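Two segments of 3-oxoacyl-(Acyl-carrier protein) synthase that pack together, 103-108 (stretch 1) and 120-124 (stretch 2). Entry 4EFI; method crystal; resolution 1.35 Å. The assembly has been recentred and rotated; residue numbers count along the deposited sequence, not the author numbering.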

ATOM      1  N   PRO A 103       9.135 -13.368 -16.711  1.00 12.45           N
ATOM      2  CA  PRO A 103       8.194 -13.945 -15.773  1.00 13.57           C
ATOM      3  C   PRO A 103       7.805 -12.996 -14.657  1.00 13.85           C
ATOM      4  O   PRO A 103       8.419 -11.950 -14.458  1.00 12.57           O
ATOM      5  CB  PRO A 103       8.999 -15.082 -15.158  1.00 13.76           C
ATOM      6  CG  PRO A 103      10.431 -14.581 -15.163  1.00 14.99           C
ATOM      7  CD  PRO A 103      10.526 -13.778 -16.421  1.00 13.65           C
ATOM      8  N   ALA A 104       6.778 -13.379 -13.917  1.00 11.50           N
ATOM      9  CA  ALA A 104       6.351 -12.640 -12.749  1.00 11.32           C
ATOM     10  C   ALA A 104       7.453 -12.534 -11.691  1.00 12.72           C
ATOM     11  O   ALA A 104       8.241 -13.461 -11.474  1.00 12.92           O
ATOM     12  CB  ALA A 104       5.131 -13.306 -12.156  1.00 13.36           C
ATOM     13  N   THR A 105       7.467 -11.420 -10.989  1.00 11.11           N
ATOM     14  CA  THR A 105       8.485 -11.153  -9.979  1.00 10.94           C
ATOM     15  C   THR A 105       8.328 -12.078  -8.764  1.00 11.85           C
ATOM     16  O   THR A 105       9.302 -12.349  -8.043  1.00 12.57           O
ATOM     17  CB  THR A 105       8.465  -9.650  -9.618  1.00 11.92           C
ATOM     18  OG1 THR A 105       8.821  -8.889 -10.779  1.00 12.69           O
ATOM     19  CG2 THR A 105       9.460  -9.303  -8.523  1.00 13.19           C
ATOM     20  N   ALA A 106       7.123 -12.604  -8.543  1.00 11.63           N
ATOM     21  CA  ALA A 106       6.959 -13.578  -7.467  1.00 12.39           C
ATOM     22  C   ALA A 106       7.873 -14.777  -7.664  1.00 11.77           C
ATOM     23  O   ALA A 106       8.335 -15.353  -6.693  1.00 12.45           O
ATOM     24  CB  ALA A 106       5.511 -14.008  -7.366  1.00 12.38           C
ATOM     25  N   PHE A 107       8.155 -15.155  -8.906  1.00 12.34           N
ATOM     26  CA  PHE A 107       9.067 -16.283  -9.157  1.00 13.17           C
ATOM     27  C   PHE A 107      10.498 -15.923  -8.805  1.00 12.58           C
ATOM     28  O   PHE A 107      11.241 -16.754  -8.261  1.00 13.49           O
ATOM     29  CB  PHE A 107       8.975 -16.749 -10.616  1.00 12.49           C
ATOM     30  CG  PHE A 107       7.665 -17.373 -10.940  1.00 12.97           C
ATOM     31  CD1 PHE A 107       7.384 -18.660 -10.505  1.00 13.14           C
ATOM     32  CD2 PHE A 107       6.706 -16.676 -11.639  1.00 14.62           C
ATOM     33  CE1 PHE A 107       6.170 -19.229 -10.739  1.00 15.46           C
ATOM     34  CE2 PHE A 107       5.480 -17.248 -11.878  1.00 15.11           C
ATOM     35  CZ  PHE A 107       5.221 -18.539 -11.421  1.00 13.89           C
ATOM     36  N   VAL A 108      10.880 -14.682  -9.064  1.00 12.50           N
ATOM     37  CA  VAL A 108      12.204 -14.209  -8.694  1.00 12.79           C
ATOM     38  C   VAL A 108      12.337 -14.227  -7.169  1.00 13.89           C
ATOM     39  O   VAL A 108      13.366 -14.642  -6.616  1.00 13.83           O
ATOM     40  CB  VAL A 108      12.428 -12.779  -9.189  1.00 13.29           C
ATOM     41  CG1 VAL A 108      13.774 -12.253  -8.710  1.00 15.09           C
ATOM     42  CG2 VAL A 108      12.313 -12.726 -10.692  1.00 15.86           C
ATOM     43  N   LEU A 120       3.254 -21.338  -3.714  1.00 12.05           N
ATOM     44  CA  LEU A 120       2.516 -20.631  -4.746  1.00 11.99           C
ATOM     45  C   LEU A 120       3.178 -19.287  -4.999  1.00 13.33           C
ATOM     46  O   LEU A 120       3.679 -18.648  -4.076  1.00 14.32           O
ATOM     47  CB  LEU A 120       1.076 -20.409  -4.284  1.00 13.51           C
ATOM     48  CG  LEU A 120       0.297 -21.644  -3.928  1.00 16.66           C
ATOM     49  CD1 LEU A 120      -1.143 -21.278  -3.550  1.00 19.86           C
ATOM     50  CD2 LEU A 120       0.296 -22.662  -5.075  1.00 19.60           C
ATOM     51  N   ALA A 121       3.168 -18.843  -6.248  1.00 13.17           N
ATOM     52  CA  ALA A 121       3.831 -17.601  -6.627  1.00 12.19           C
ATOM     53  C   ALA A 121       2.897 -16.790  -7.527  1.00 13.22           C
ATOM     54  O   ALA A 121       2.677 -17.136  -8.682  1.00 14.29           O
ATOM     55  CB  ALA A 121       5.143 -17.920  -7.332  1.00 15.58           C
ATOM     56  N   LEU A 122       2.348 -15.706  -6.999  1.00 13.81           N
ATOM     57  CA  LEU A 122       1.337 -14.938  -7.731  1.00 14.25           C
ATOM     58  C   LEU A 122       1.681 -13.461  -7.735  1.00 13.64           C
ATOM     59  O   LEU A 122       1.767 -12.867  -6.651  1.00 14.64           O
ATOM     60  CB  LEU A 122      -0.024 -15.124  -7.051  1.00 17.49           C
ATOM     61  CG  LEU A 122      -0.560 -16.560  -7.097  1.00 21.37           C
ATOM     62  CD1 LEU A 122      -1.824 -16.674  -6.244  1.00 24.76           C
ATOM     63  CD2 LEU A 122      -0.862 -16.988  -8.540  1.00 18.79           C
ATOM     64  N   ASP A 123       1.856 -12.858  -8.904  1.00 13.09           N
ATOM     65  CA  ASP A 123       1.938 -11.399  -9.038  1.00 12.10           C
ATOM     66  C   ASP A 123       0.521 -10.887  -9.282  1.00 11.90           C
ATOM     67  O   ASP A 123      -0.126 -11.303 -10.256  1.00 12.95           O
ATOM     68  CB  ASP A 123       2.769 -10.968 -10.282  1.00 13.39           C
ATOM     69  CG  ASP A 123       4.286 -10.849 -10.057  1.00 14.18           C
ATOM     70  OD1 ASP A 123       4.798 -11.458  -9.124  1.00 14.21           O
ATOM     71  OD2 ASP A 123       4.961 -10.187 -10.907  1.00 15.50           O
ATOM     72  N   ILE A 124       0.081  -9.918  -8.494  1.00 12.15           N
ATOM     73  CA  ILE A 124      -1.225  -9.271  -8.648  1.00 13.43           C
ATOM     74  C   ILE A 124      -1.042  -7.761  -8.811  1.00 12.70           C
ATOM     75  O   ILE A 124      -0.321  -7.123  -8.029  1.00 14.00           O
ATOM     76  CB  ILE A 124      -2.096  -9.533  -7.429  1.00 14.62           C
ATOM     77  CG1 ILE A 124      -2.271 -11.030  -7.258  1.00 16.36           C
ATOM     78  CG2 ILE A 124      -3.426  -8.794  -7.561  1.00 16.92           C
ATOM     79  CD1 ILE A 124      -3.173 -11.402  -6.056  1.00 18.38           C
TER

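A loop that runs into a helix (stretch 1, 103-108) packs against a short β-strand (stretch 2, 120-124) of the same chain. The two stretches together bury 270 Å², a small area shared mainly by Ala 106, Phe 107 and Ala 104 on one side and by Asp 123 and Ala 121 on the other. The nearest CA atoms across the contact are those of Ala 106 and Ala 121, 5.2 Å apart; methyl side chains on both partners are compatible with so near an approach.

The hydrogen bonds of the contact rest on one carboxylate. The CA-to-CB bond of Asp 123 points toward stretch 1, and its carboxylate accepts two backbone hydrogen bonds, one on each oxygen. The amide N of Thr 105 donates to OD2 of Asp 123 at 2.8 Å, with an N-H...O angle of 148°, and the amide N of Ala 106 donates to OD1 of Asp 123 at 2.7 Å, with an angle of 145°. Both bonds are short and moderately bent. Consecutive amides are thus matched to the two oxygens of a single group, giving a forked arrangement that fixes the carboxylate against the backbone. The crossed pair, N of Thr 105 and OD1 of Asp 123, is also near at 3.3 Å, but its angle is poor and it is not a hydrogen bond. The next amide along is satisfied within stretch 1: N of Phe 107 donates to O of Ala 104 at 3.1 Å, closing a turn of backbone beside the two amides that face the aspartate. OG1 of Thr 105 makes no hydrogen bond to the strand; it is hydrogen-bonded elsewhere in the structure.

Two methyl groups pack close to the same acid. CB of Ala 104 comes within 3.3 Å of CG of Asp 123, and CB of Ala 106 within 3.2 Å of OD1 of Asp 123. Both alanines point their CA-to-CB bonds toward the strand.

Among the apolar contacts, CB of Ala 106 meets CB of Ala 121 at 3.9 Å, and also reaches the strand backbone, 3.8 Å from C of Ala 121 and 3.6 Å from N of Leu 122. Its methyl therefore rests on the peptide link between those two residues. The CA-to-CB bond of Phe 107 points sideways, but the ring end comes nearer to the strand, with CE1 of Phe 107 3.8 Å from CB of Ala 121.

This last pair also forms a CH-π contact: CB of Ala 121 sits over one face of the Phe 107 ring, 4.1 Å from the centroid and 22° off the ring normal. The methyl is consequently well placed above the aromatic surface.

The side chains of the strand alternate. The CA-to-CB bonds of Ala 121 and Asp 123 point toward stretch 1, whereas those of Leu 120 and Leu 122 point away, as expected for an extended chain. The apolar and the polar anchor are therefore two residues apart on the same side of the strand.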